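Local coordinates for Mll7089 protein (Mesorhizobium loti, PDB 2OZ8) that is of unknown function but belongs to the mandelate racemase/muconate lactonizing enzyme family and probably binds magnesium, perhaps as a hydro-lyase, at residues Q14-R19 / G370-N375; S138-H143 / E317-N322; G48-L53 / L100-A105; I21-V26 / D196-W201. All coordinates share one frame; numbering follows the deposited sequence.

Contact 1. Residues Q14-R19 / G370-N375; sequences QFARDR and GAAPEN
Phe-15, near the end of strand 5-17, leans on Pro-373 of the C-terminal tail. Its CB lies 3.9 Å from Pro-373 CD. CG takes the crowded position between the backbone N and the carbonyl carbon (chi1 56°) and keeps 4.1 Å from Pro-373 CD and CG; the ring crosses the proline at about a right angle. CD1 touches Pro-373 CD and CG alike at 3.5 Å; CE1 reaches Pro-373 CG at 4.0 Å, and the ring meets His-325 edge-to-face. As in other members of the enolase superfamily, the tail comes back here to the N-terminal capping domain, covering an antiparallel strand begun more than 350 residues earlier. Ala-372 presses its CB against the strand backbone, 3.3 Å from Ala-16 O, an oxygen that also accepts from Asn-322 ND2. Water 1 accepts a hydrogen bond from Ala-16 N (3.1 Å) and lies within hydrogen-bonding distance of Ala-371 O. Where the chain turns its corner, Asn-375 ND2 bonds Asp-18 OD2 at 3.0 Å, 46° above the carboxylate plane. An alanine here instead of Asp-18 would remove that acceptor and probably leave the tail amide less firmly held. The same ND2 donates to Phe-320 O, while OD1 accepts from Arg-377 N.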
loop_
_atom_site.group_PDB
_atom_site.type_symbol
_atom_site.label_atom_id
_atom_site.label_comp_id
_atom_site.label_asym_id
_atom_site.label_seq_id
_atom_site.Cartn_x
_atom_site.Cartn_y
_atom_site.Cartn_z
ATOM N N GLN A 14 22.019 4.580 -46.682
ATOM C CA GLN A 14 21.713 5.917 -46.188
ATOM C C GLN A 14 21.026 6.596 -47.381
ATOM O O GLN A 14 21.683 6.918 -48.362
ATOM C CB GLN A 14 22.966 6.675 -45.754
ATOM C CG GLN A 14 22.682 8.124 -45.243
ATOM C CD GLN A 14 23.956 8.959 -44.943
ATOM O OE1 GLN A 14 25.087 8.475 -44.991
ATOM N NE2 GLN A 14 23.757 10.210 -44.651
ATOM N N PHE A 15 19.709 6.765 -47.301
ATOM C CA PHE A 15 18.924 7.284 -48.419
ATOM C C PHE A 15 17.781 8.207 -48.014
ATOM O O PHE A 15 17.309 8.148 -46.892
ATOM C CB PHE A 15 18.401 6.143 -49.273
ATOM C CG PHE A 15 17.578 5.098 -48.519
ATOM C CD1 PHE A 15 16.166 5.135 -48.549
ATOM C CD2 PHE A 15 18.202 4.026 -47.851
ATOM C CE1 PHE A 15 15.374 4.103 -47.954
ATOM C CE2 PHE A 15 17.442 3.008 -47.209
ATOM C CZ PHE A 15 16.010 3.055 -47.270
ATOM N N ALA A 16 17.351 9.052 -48.954
ATOM C CA ALA A 16 16.207 9.960 -48.780
ATOM C C ALA A 16 14.910 9.183 -48.747
ATOM O O ALA A 16 14.773 8.134 -49.418
ATOM C CB ALA A 16 16.155 11.018 -49.908
ATOM N N ARG A 17 13.970 9.699 -47.950
ATOM C CA ARG A 17 12.602 9.180 -47.902
ATOM C C ARG A 17 11.767 9.826 -48.996
ATOM O O ARG A 17 12.131 10.870 -49.514
ATOM C CB ARG A 17 11.967 9.461 -46.536
ATOM C CG ARG A 17 12.505 8.566 -45.436
ATOM C CD ARG A 17 11.918 8.959 -44.075
ATOM N NE ARG A 17 12.550 8.219 -42.986
ATOM C CZ ARG A 17 12.095 7.069 -42.505
ATOM N NH1 ARG A 17 11.004 6.495 -43.014
ATOM N NH2 ARG A 17 12.738 6.482 -41.511
ATOM N N ASP A 18 10.641 9.197 -49.316
ATOM C CA ASP A 18 9.659 9.765 -50.233
ATOM C C ASP A 18 8.734 10.851 -49.640
ATOM O O ASP A 18 8.098 11.580 -50.389
ATOM C CB ASP A 18 8.846 8.649 -50.909
ATOM C CG ASP A 18 7.962 7.862 -49.939
ATOM O OD1 ASP A 18 8.321 7.644 -48.727
ATOM O OD2 ASP A 18 6.871 7.447 -50.429
ATOM N N ARG A 19 8.685 10.969 -48.315
ATOM C CA ARG A 19 7.897 11.984 -47.617
ATOM C C ARG A 19 8.592 12.246 -46.292
ATOM O O ARG A 19 9.382 11.413 -45.835
ATOM C CB ARG A 19 6.480 11.457 -47.340
ATOM C CG ARG A 19 6.396 10.432 -46.215
ATOM C CD ARG A 19 5.013 9.805 -46.026
ATOM N NE ARG A 19 5.128 8.344 -46.084
ATOM C CZ ARG A 19 4.838 7.464 -45.141
ATOM N NH1 ARG A 19 4.309 7.763 -43.975
ATOM N NH2 ARG A 19 5.028 6.215 -45.434
ATOM N N GLY A 370 20.843 12.196 -53.018
ATOM C CA GLY A 370 20.163 11.893 -54.254
ATOM C C GLY A 370 18.683 11.586 -54.104
ATOM O O GLY A 370 18.101 11.688 -53.018
ATOM N N ALA A 371 18.071 11.198 -55.218
ATOM C CA ALA A 371 16.649 10.869 -55.266
ATOM C C ALA A 371 16.310 9.759 -54.247
ATOM O O ALA A 371 17.130 8.898 -53.983
ATOM C CB ALA A 371 16.281 10.439 -56.674
ATOM N N ALA A 372 15.098 9.792 -53.691
ATOM C CA ALA A 372 14.586 8.719 -52.811
ATOM C C ALA A 372 14.408 7.485 -53.639
ATOM O O ALA A 372 14.048 7.606 -54.777
ATOM C CB ALA A 372 13.268 9.122 -52.243
ATOM N N PRO A 373 14.699 6.281 -53.099
ATOM C CA PRO A 373 14.155 5.095 -53.801
ATOM C C PRO A 373 12.656 5.242 -54.026
ATOM O O PRO A 373 11.949 5.809 -53.178
ATOM C CB PRO A 373 14.424 3.958 -52.836
ATOM C CG PRO A 373 15.485 4.426 -51.959
ATOM C CD PRO A 373 15.534 5.915 -51.938
ATOM N N GLU A 374 12.163 4.758 -55.158
ATOM C CA GLU A 374 10.725 4.879 -55.476
ATOM C C GLU A 374 9.903 4.057 -54.461
ATOM O O GLU A 374 10.403 3.093 -53.901
ATOM C CB GLU A 374 10.431 4.497 -56.956
ATOM C CG GLU A 374 10.887 5.606 -57.955
ATOM C CD GLU A 374 10.779 5.247 -59.488
ATOM O OE1 GLU A 374 11.270 6.075 -60.322
ATOM O OE2 GLU A 374 10.198 4.184 -59.856
ATOM N N ASN A 375 8.670 4.474 -54.207
ATOM C CA ASN A 375 7.811 3.827 -53.224
ATOM C C ASN A 375 6.484 3.358 -53.815
ATOM O O ASN A 375 5.475 4.076 -53.771
ATOM C CB ASN A 375 7.573 4.702 -51.985
ATOM C CG ASN A 375 6.926 3.905 -50.824
ATOM O OD1 ASN A 375 6.661 2.700 -50.950
ATOM N ND2 ASN A 375 6.657 4.583 -49.705
HETATM O O HOH W 1 18.499 8.643 -51.827
#

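Contact 2. Residues S138-H143 / E317-N322; sequences SGLDFH and EYSFQN
Here the barrel closes: strand 132-138, the first of the eight parallel strands of the TIM-barrel domain, runs beside the last, 313-318, and the contact lies just where both end. Ser-138 N donates to Tyr-318 O at 2.9 Å, approaching in the carbonyl plane with a C=O...N angle of 158°, and so carries the strand pairing to its final residue. The Ser-138 hydroxyl, anti to its own backbone N, donates a hydrogen bond to Glu-317 OE2 over 2.7 Å and uses the anti lone pair of that oxygen. Glu-317 reaches it on an extended chain, its CG packed 3.6 Å from Ser-138 CB. Its carboxylate is well supplied: OE2 also forms a salt bridge with Lys-165, and OE1 accepts from Asn-297 N, partners that would be expected to keep this buried group ionised. Ser-138 O receives the CA-H of Ser-319 (3.2 Å from O to CA) and faces the edge of the Phe-320 ring. The Ser-319 hydroxyl is hydrogen-bonded to Asn-297 OD1, and Gln-321 OE1 accepts from Arg-17 NH1. Leu-140 lays its methyls over Ser-319 and the tip of Glu-317, CD1 resting 3.5 Å from Ser-319 CB. Beyond the strand the chain kinks at Phe-320, whose phi is positive, and Phe-320 N lies 3.3 Å above one face of the Tyr-318 ring, toward the rim.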
loop_
_atom_site.group_PDB
_atom_site.type_symbol
_atom_site.label_atom_id
_atom_site.label_comp_id
_atom_site.label_asym_id
_atom_site.label_seq_id
_atom_site.Cartn_x
_atom_site.Cartn_y
_atom_site.Cartn_z
ATOM N N SER A 138 -0.609 3.582 -40.727
ATOM C CA SER A 138 -0.022 4.536 -39.826
ATOM C C SER A 138 0.786 5.554 -40.611
ATOM O O SER A 138 1.732 5.228 -41.300
ATOM C CB SER A 138 0.838 3.781 -38.838
ATOM O OG SER A 138 1.541 4.642 -38.000
ATOM N N GLY A 139 0.416 6.805 -40.486
ATOM C CA GLY A 139 0.888 7.838 -41.379
ATOM C C GLY A 139 2.202 8.454 -40.986
ATOM O O GLY A 139 2.920 8.906 -41.862
ATOM N N LEU A 140 2.542 8.442 -39.688
ATOM C CA LEU A 140 3.771 9.124 -39.177
ATOM C C LEU A 140 3.734 10.559 -39.723
ATOM O O LEU A 140 4.725 11.106 -40.224
ATOM C CB LEU A 140 5.058 8.354 -39.596
ATOM C CG LEU A 140 5.077 6.816 -39.392
ATOM C CD1 LEU A 140 6.359 6.146 -39.899
ATOM C CD2 LEU A 140 4.831 6.385 -37.904
ATOM N N ASP A 141 2.535 11.135 -39.619
ATOM C CA ASP A 141 2.042 12.225 -40.498
ATOM C C ASP A 141 2.070 13.550 -39.849
ATOM O O ASP A 141 1.435 14.431 -40.342
ATOM C CB ASP A 141 0.565 12.000 -40.846
ATOM C CG ASP A 141 -0.314 11.872 -39.568
ATOM O OD1 ASP A 141 -0.321 10.757 -39.030
ATOM O OD2 ASP A 141 -0.917 12.879 -39.082
ATOM N N PHE A 142 2.761 13.713 -38.747
ATOM C CA PHE A 142 2.686 14.969 -38.031
ATOM C C PHE A 142 3.177 16.151 -38.870
ATOM O O PHE A 142 2.740 17.284 -38.690
ATOM C CB PHE A 142 3.506 14.873 -36.744
ATOM C CG PHE A 142 3.276 15.999 -35.793
ATOM C CD1 PHE A 142 2.151 15.981 -34.923
ATOM C CD2 PHE A 142 4.145 17.086 -35.774
ATOM C CE1 PHE A 142 1.903 17.030 -34.013
ATOM C CE2 PHE A 142 3.935 18.155 -34.870
ATOM C CZ PHE A 142 2.795 18.144 -33.993
ATOM N N HIS A 143 4.096 15.898 -39.796
ATOM C CA HIS A 143 4.737 16.996 -40.516
ATOM C C HIS A 143 4.187 17.131 -41.911
ATOM O O HIS A 143 4.467 18.111 -42.605
ATOM C CB HIS A 143 6.238 16.806 -40.523
ATOM C CG HIS A 143 6.837 16.949 -39.171
ATOM N ND1 HIS A 143 6.823 18.139 -38.482
ATOM C CD2 HIS A 143 7.436 16.052 -38.358
ATOM C CE1 HIS A 143 7.393 17.974 -37.303
ATOM N NE2 HIS A 143 7.778 16.717 -37.204
ATOM N N GLU A 317 1.456 -2.643 -36.906
ATOM C CA GLU A 317 1.592 -1.341 -37.529
ATOM C C GLU A 317 2.260 -1.405 -38.906
ATOM O O GLU A 317 3.336 -2.017 -39.058
ATOM C CB GLU A 317 2.397 -0.406 -36.607
ATOM C CG GLU A 317 2.437 1.044 -37.091
ATOM C CD GLU A 317 3.121 1.958 -36.163
ATOM O OE1 GLU A 317 3.805 1.448 -35.262
ATOM O OE2 GLU A 317 3.005 3.185 -36.320
ATOM N N TYR A 318 1.666 -0.733 -39.892
ATOM C CA TYR A 318 2.334 -0.549 -41.204
ATOM C C TYR A 318 2.332 0.932 -41.643
ATOM O O TYR A 318 1.294 1.580 -41.611
ATOM C CB TYR A 318 1.735 -1.457 -42.298
ATOM C CG TYR A 318 2.476 -1.286 -43.603
ATOM C CD1 TYR A 318 3.760 -1.814 -43.779
ATOM C CD2 TYR A 318 1.929 -0.513 -44.629
ATOM C CE1 TYR A 318 4.479 -1.583 -44.948
ATOM C CE2 TYR A 318 2.635 -0.263 -45.818
ATOM C CZ TYR A 318 3.888 -0.814 -45.965
ATOM O OH TYR A 318 4.542 -0.564 -47.113
ATOM N N SER A 319 3.480 1.443 -42.078
ATOM C CA SER A 319 3.675 2.889 -42.226
ATOM C C SER A 319 4.058 3.357 -43.638
ATOM O O SER A 319 4.453 4.488 -43.837
ATOM C CB SER A 319 4.693 3.381 -41.216
ATOM O OG SER A 319 4.162 3.319 -39.894
ATOM N N PHE A 320 3.934 2.457 -44.613
ATOM C CA PHE A 320 4.173 2.804 -46.003
ATOM C C PHE A 320 5.562 3.379 -46.255
ATOM O O PHE A 320 5.716 4.186 -47.147
ATOM C CB PHE A 320 3.058 3.749 -46.531
ATOM C CG PHE A 320 1.696 3.172 -46.377
ATOM C CD1 PHE A 320 1.149 2.408 -47.380
ATOM C CD2 PHE A 320 0.958 3.364 -45.187
ATOM C CE1 PHE A 320 -0.084 1.851 -47.240
ATOM C CE2 PHE A 320 -0.305 2.789 -45.036
ATOM C CZ PHE A 320 -0.809 2.020 -46.053
ATOM N N GLN A 321 6.569 2.947 -45.507
ATOM C CA GLN A 321 7.941 3.451 -45.751
ATOM C C GLN A 321 8.563 2.921 -47.098
ATOM O O GLN A 321 8.164 1.859 -47.604
ATOM C CB GLN A 321 8.819 3.181 -44.534
ATOM C CG GLN A 321 8.421 4.035 -43.323
ATOM C CD GLN A 321 9.005 3.539 -42.028
ATOM O OE1 GLN A 321 9.735 4.269 -41.355
ATOM N NE2 GLN A 321 8.687 2.278 -41.660
ATOM N N ASN A 322 9.464 3.690 -47.713
ATOM C CA ASN A 322 10.056 3.269 -48.999
ATOM C C ASN A 322 11.245 2.357 -48.723
ATOM O O ASN A 322 12.380 2.789 -48.832
ATOM C CB ASN A 322 10.474 4.449 -49.874
ATOM C CG ASN A 322 11.575 5.300 -49.231
ATOM O OD1 ASN A 322 11.624 5.424 -48.001
ATOM N ND2 ASN A 322 12.464 5.899 -50.061
#

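Contact 3. Residues G48-L53 / L100-A105; sequences GFIQTL and LPFHEA
Ala-105, in the first turn of helix 103-118, is a small knob that fits closely. Its CB drops into a shallow hollow on strand 45-52, 3.4 Å from Phe-49 O and 3.5 Å from Ile-50 CG1. Beside it Gly-48 lets the helix come near: a beta carbon there would run into Ala-105 O, which instead lies 3.8 Å from Gly-48 CA. Ile-50 fills the next groove with both of its branches. CG1 stands beside the backbone N and carries CD1 out to the edge of the Phe-102 ring, in the ring plane and 3.7 Å from CD1 of that ring. The other branch, CG2, is anti to the backbone N and settles 3.5 Å from Pro-101 O. This is helix-on-sheet packing within the N-terminal alpha+beta capping domain of the enolase superfamily, where the antiparallel strands lie against the helices that follow them. Ile-50 touches Ile-10 and Leu-36 in the same sheet, and Phe-102 meets Phe-67 edge-to-face. Pro-101, at the centre of an inverse gamma turn closed by a weak bond from Phe-102 N to Leu-100 O, pushes its ring tip toward the strand end. Its CG rests against Gln-51 O and Thr-52 CG2 together, 3.6 Å from the oxygen and 3.8 Å from the methyl. Thr-52 crosses the proline at about a right angle, its OG1 hydrogen-bonded to Asn-55 O.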
loop_
_atom_site.group_PDB
_atom_site.type_symbol
_atom_site.label_atom_id
_atom_site.label_comp_id
_atom_site.label_asym_id
_atom_site.label_seq_id
_atom_site.Cartn_x
_atom_site.Cartn_y
_atom_site.Cartn_z
ATOM N N GLY A 48 19.144 -9.358 -40.262
ATOM C CA GLY A 48 18.395 -8.328 -39.553
ATOM C C GLY A 48 18.955 -6.942 -39.812
ATOM O O GLY A 48 19.990 -6.813 -40.450
ATOM N N PHE A 49 18.290 -5.924 -39.260
ATOM C CA PHE A 49 18.478 -4.506 -39.573
ATOM C C PHE A 49 18.847 -3.610 -38.433
ATOM O O PHE A 49 18.166 -3.576 -37.403
ATOM C CB PHE A 49 17.221 -3.973 -40.257
ATOM C CG PHE A 49 16.951 -4.666 -41.569
ATOM C CD1 PHE A 49 17.684 -4.346 -42.694
ATOM C CD2 PHE A 49 16.030 -5.682 -41.651
ATOM C CE1 PHE A 49 17.452 -5.016 -43.884
ATOM C CE2 PHE A 49 15.794 -6.351 -42.858
ATOM C CZ PHE A 49 16.475 -6.033 -43.942
ATOM N N ILE A 50 19.915 -2.842 -38.644
ATOM C CA ILE A 50 20.440 -1.961 -37.624
ATOM C C ILE A 50 19.997 -0.596 -38.064
ATOM O O ILE A 50 20.536 -0.046 -38.986
ATOM C CB ILE A 50 21.993 -2.063 -37.553
ATOM C CG1 ILE A 50 22.428 -3.488 -37.244
ATOM C CG2 ILE A 50 22.563 -1.085 -36.584
ATOM C CD1 ILE A 50 23.845 -3.804 -37.709
ATOM N N GLN A 51 18.967 -0.059 -37.432
ATOM C CA GLN A 51 18.455 1.214 -37.848
ATOM C C GLN A 51 18.793 2.294 -36.825
ATOM O O GLN A 51 18.703 2.068 -35.643
ATOM C CB GLN A 51 16.966 1.112 -38.107
ATOM C CG GLN A 51 16.414 2.399 -38.745
ATOM C CD GLN A 51 14.944 2.368 -38.977
ATOM O OE1 GLN A 51 14.236 1.508 -38.437
ATOM N NE2 GLN A 51 14.453 3.339 -39.781
ATOM N N THR A 52 19.274 3.444 -37.279
ATOM C CA THR A 52 19.362 4.588 -36.373
ATOM C C THR A 52 18.329 5.617 -36.757
ATOM O O THR A 52 18.038 5.833 -37.931
ATOM C CB THR A 52 20.754 5.237 -36.231
ATOM O OG1 THR A 52 21.232 5.702 -37.497
ATOM C CG2 THR A 52 21.773 4.287 -35.570
ATOM N N LEU A 53 17.744 6.214 -35.726
ATOM C CA LEU A 53 16.570 7.055 -35.906
ATOM C C LEU A 53 16.867 8.547 -35.908
ATOM O O LEU A 53 16.204 9.284 -36.614
ATOM C CB LEU A 53 15.473 6.683 -34.895
ATOM C CG LEU A 53 14.904 5.248 -34.978
ATOM C CD1 LEU A 53 13.928 5.003 -33.812
ATOM C CD2 LEU A 53 14.224 4.927 -36.347
ATOM N N LEU A 100 26.447 0.915 -30.712
ATOM C CA LEU A 100 25.510 1.081 -31.813
ATOM C C LEU A 100 24.328 0.186 -31.504
ATOM O O LEU A 100 24.488 -0.801 -30.799
ATOM C CB LEU A 100 26.171 0.643 -33.131
ATOM C CG LEU A 100 27.157 1.627 -33.801
ATOM C CD1 LEU A 100 28.103 0.918 -34.751
ATOM C CD2 LEU A 100 26.402 2.716 -34.540
ATOM N N PRO A 101 23.129 0.512 -32.024
ATOM C CA PRO A 101 21.985 -0.352 -31.704
ATOM C C PRO A 101 21.932 -1.737 -32.448
ATOM O O PRO A 101 21.236 -1.878 -33.475
ATOM C CB PRO A 101 20.785 0.526 -32.064
ATOM C CG PRO A 101 21.273 1.431 -33.172
ATOM C CD PRO A 101 22.745 1.650 -32.883
ATOM N N PHE A 102 22.611 -2.736 -31.876
ATOM C CA PHE A 102 22.673 -4.107 -32.407
ATOM C C PHE A 102 21.648 -5.122 -31.809
ATOM O O PHE A 102 21.397 -6.218 -32.359
ATOM C CB PHE A 102 24.079 -4.685 -32.144
ATOM C CG PHE A 102 25.199 -3.958 -32.851
ATOM C CD1 PHE A 102 25.151 -3.717 -34.219
ATOM C CD2 PHE A 102 26.335 -3.566 -32.152
ATOM C CE1 PHE A 102 26.203 -3.106 -34.867
ATOM C CE2 PHE A 102 27.395 -2.959 -32.797
ATOM C CZ PHE A 102 27.325 -2.714 -34.148
ATOM N N HIS A 103 21.081 -4.770 -30.668
ATOM C CA HIS A 103 20.253 -5.697 -29.922
ATOM C C HIS A 103 19.114 -6.309 -30.794
ATOM O O HIS A 103 19.064 -7.531 -30.941
ATOM C CB HIS A 103 19.773 -5.015 -28.621
ATOM C CG HIS A 103 18.924 -5.871 -27.763
ATOM N ND1 HIS A 103 19.440 -6.894 -26.997
ATOM C CD2 HIS A 103 17.589 -5.859 -27.533
ATOM C CE1 HIS A 103 18.461 -7.478 -26.325
ATOM N NE2 HIS A 103 17.324 -6.874 -26.638
ATOM N N GLU A 104 18.274 -5.468 -31.406
ATOM C CA GLU A 104 17.175 -5.948 -32.242
ATOM C C GLU A 104 17.635 -6.794 -33.455
ATOM O O GLU A 104 17.156 -7.906 -33.642
ATOM C CB GLU A 104 16.281 -4.774 -32.685
ATOM C CG GLU A 104 15.175 -5.122 -33.692
ATOM C CD GLU A 104 14.084 -4.026 -33.801
ATOM O OE1 GLU A 104 14.190 -2.954 -33.123
ATOM O OE2 GLU A 104 13.100 -4.245 -34.577
ATOM N N ALA A 105 18.567 -6.254 -34.244
ATOM C CA ALA A 105 19.119 -6.877 -35.471
ATOM C C ALA A 105 19.674 -8.272 -35.207
ATOM O O ALA A 105 19.418 -9.234 -35.962
ATOM C CB ALA A 105 20.236 -5.967 -36.073
#

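Contact 4. Residues I21-V26 / D196-W201; sequences IGDSQV and DPNEAW
Ser-24 makes the close grip of this contact. Its hydroxyl, set between the backbone N and the carbonyl carbon (chi1 72°), donates to Pro-197 O at 2.8 Å, coming in 32° above the carbonyl plane. That oxygen has a second donor, Ala-200 N, whose bond closes the type I' turn Pro-197 to Ala-200, and Ala-200 CB packs 3.6 Å from the same hydroxyl. Water 2 adds a bridge, accepting from Ser-24 N and donating to Asp-196 O at 2.7 Å. Next to this the Asp-23 carboxylate lies stacked on the Asn-198 amide, the planes 23° apart, with OD2 3.5 Å from ND2. Asn-198 OD1 is anchored by Tyr-252 OH. Asp-23 is fixed from its own side by an Asx turn: OD1 accepts from Gln-25 N at 2.7 Å through its anti lone pair, and more weakly from Val-26 N. An alanine here instead of Asp-23 would remove the carboxylate and would probably loosen both this turn and the packing over Asn-198. The Gln-25 side is looser. That residue is partly exposed, adopts two conformers, and borders Arg-91 of the second subunit, which also bonds Glu-199 O; Glu-199 OE2 forms a salt bridge with Arg-229. A sulfate ion, probably from the crystallisation liquor, lies about 6 Å from the Ser-24 side chain. A hairpin loop of the capping domain set against the C-terminal end of a barrel strand is characteristic of the enolase superfamily, whose active sites lie at this mouth of the barrel.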
loop_
_atom_site.group_PDB
_atom_site.type_symbol
_atom_site.label_atom_id
_atom_site.label_comp_id
_atom_site.label_asym_id
_atom_site.label_seq_id
_atom_site.Cartn_x
_atom_site.Cartn_y
_atom_site.Cartn_z
ATOM N N ILE A 21 8.582 12.019 -42.406
ATOM C CA ILE A 21 7.914 11.282 -41.326
ATOM C C ILE A 21 8.158 11.952 -39.985
ATOM O O ILE A 21 9.119 12.666 -39.814
ATOM C CB ILE A 21 8.328 9.780 -41.199
ATOM C CG1 ILE A 21 9.761 9.638 -40.664
ATOM C CG2 ILE A 21 8.015 9.031 -42.467
ATOM C CD1 ILE A 21 10.101 8.275 -40.156
ATOM N N GLY A 22 7.279 11.724 -39.039
ATOM C CA GLY A 22 7.573 12.121 -37.680
ATOM C C GLY A 22 6.363 12.228 -36.801
ATOM O O GLY A 22 5.262 11.780 -37.147
ATOM N N ASP A 23 6.580 12.889 -35.674
ATOM C CA ASP A 23 5.589 12.961 -34.609
ATOM C C ASP A 23 5.841 14.242 -33.834
ATOM O O ASP A 23 6.652 15.072 -34.237
ATOM C CB ASP A 23 5.732 11.749 -33.701
ATOM C CG ASP A 23 7.130 11.621 -33.122
ATOM O OD1 ASP A 23 7.715 12.644 -32.679
ATOM O OD2 ASP A 23 7.666 10.511 -33.107
ATOM N N SER A 24 5.176 14.389 -32.698
ATOM C CA SER A 24 5.161 15.662 -32.012
ATOM C C SER A 24 6.544 16.049 -31.535
ATOM O O SER A 24 6.751 17.163 -31.161
ATOM C CB SER A 24 4.175 15.615 -30.837
ATOM O OG SER A 24 4.679 14.819 -29.791
ATOM N N GLN A 25 7.472 15.107 -31.540
ATOM C CA GLN A 25 8.814 15.269 -30.971
ATOM C C GLN A 25 9.916 15.305 -32.037
ATOM O O GLN A 25 10.968 15.876 -31.823
ATOM C CB GLN A 25 9.153 14.078 -30.061
ATOM C CG GLN A 25 8.766 14.209 -28.595
ATOM C CD GLN A 25 9.483 13.170 -27.713
ATOM O OE1 GLN A 25 8.916 12.118 -27.334
ATOM N NE2 GLN A 25 10.733 13.461 -27.390
ATOM N N VAL A 26 9.669 14.659 -33.181
ATOM C CA VAL A 26 10.730 14.269 -34.100
ATOM C C VAL A 26 10.322 14.401 -35.578
ATOM O O VAL A 26 9.141 14.242 -35.933
ATOM C CB VAL A 26 11.144 12.792 -33.726
ATOM C CG1 VAL A 26 11.462 11.940 -34.914
ATOM C CG2 VAL A 26 12.258 12.763 -32.658
ATOM N N ASP A 196 -1.780 9.058 -31.596
ATOM C CA ASP A 196 -0.469 8.926 -30.984
ATOM C C ASP A 196 0.142 10.302 -30.742
ATOM O O ASP A 196 0.730 10.869 -31.641
ATOM C CB ASP A 196 0.433 8.164 -31.928
ATOM C CG ASP A 196 1.771 7.796 -31.295
ATOM O OD1 ASP A 196 2.146 8.313 -30.207
ATOM O OD2 ASP A 196 2.479 6.992 -31.918
ATOM N N PRO A 197 -0.014 10.855 -29.531
ATOM C CA PRO A 197 0.580 12.133 -29.118
ATOM C C PRO A 197 2.086 12.073 -28.846
ATOM O O PRO A 197 2.715 13.114 -28.684
ATOM C CB PRO A 197 -0.103 12.410 -27.764
ATOM C CG PRO A 197 -1.326 11.484 -27.743
ATOM C CD PRO A 197 -0.840 10.268 -28.454
ATOM N N ASN A 198 2.652 10.875 -28.726
ATOM C CA ASN A 198 4.065 10.721 -28.435
ATOM C C ASN A 198 4.567 11.572 -27.289
ATOM O O ASN A 198 5.574 12.302 -27.423
ATOM C CB ASN A 198 4.888 10.984 -29.662
ATOM C CG ASN A 198 5.891 9.917 -29.883
ATOM O OD1 ASN A 198 6.961 9.896 -29.257
ATOM N ND2 ASN A 198 5.528 8.947 -30.759
ATOM N N GLU A 199 3.859 11.455 -26.166
ATOM C CA GLU A 199 4.217 12.048 -24.879
ATOM C C GLU A 199 4.028 13.563 -24.825
ATOM O O GLU A 199 4.505 14.221 -23.900
ATOM C CB GLU A 199 5.656 11.668 -24.424
ATOM C CG GLU A 199 6.042 10.186 -24.388
ATOM C CD GLU A 199 7.433 9.894 -23.658
ATOM O OE1 GLU A 199 8.483 10.444 -23.980
ATOM O OE2 GLU A 199 7.522 9.072 -22.742
ATOM N N ALA A 200 3.362 14.132 -25.825
ATOM C CA ALA A 200 3.141 15.570 -25.864
ATOM C C ALA A 200 2.298 16.071 -24.707
ATOM O O ALA A 200 2.337 17.254 -24.371
ATOM C CB ALA A 200 2.503 16.000 -27.212
ATOM N N TRP A 201 1.519 15.200 -24.092
ATOM C CA TRP A 201 0.537 15.674 -23.088
ATOM C C TRP A 201 0.972 15.356 -21.657
ATOM O O TRP A 201 1.777 14.476 -21.447
ATOM C CB TRP A 201 -0.831 15.097 -23.385
ATOM C CG TRP A 201 -1.369 15.466 -24.728
ATOM C CD1 TRP A 201 -1.054 16.565 -25.459
ATOM C CD2 TRP A 201 -2.388 14.772 -25.463
ATOM N NE1 TRP A 201 -1.802 16.604 -26.622
ATOM C CE2 TRP A 201 -2.616 15.506 -26.663
ATOM C CE3 TRP A 201 -3.136 13.618 -25.222
ATOM C CZ2 TRP A 201 -3.574 15.128 -27.627
ATOM C CZ3 TRP A 201 -4.103 13.230 -26.195
ATOM C CH2 TRP A 201 -4.309 13.997 -27.386
HETATM O O HOH W 2 2.815 12.533 -32.250
#

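Contacts 2 and 3 are the buried pair, one inside the barrel domain and the other inside the capping domain; contacts 1 and 4 are only partly buried. Their chemistry differs accordingly: contact 3 is apolar helix-on-sheet packing, contact 2 a polar network at the barrel seam, while contacts 1 and 4 mix bridging waters and side-chain bonds with packing. Contacts 1, 3 and 4 all reach the antiparallel sheet of the capping domain, and only contact 4 also meets another subunit. Contact 2 touches contacts 1 and 4 but not contact 3: Arg-19 of contact 1 is probably hydrogen-bonded to Ser-319 O, and Gly-22 of contact 4 to Leu-140 through the backbone.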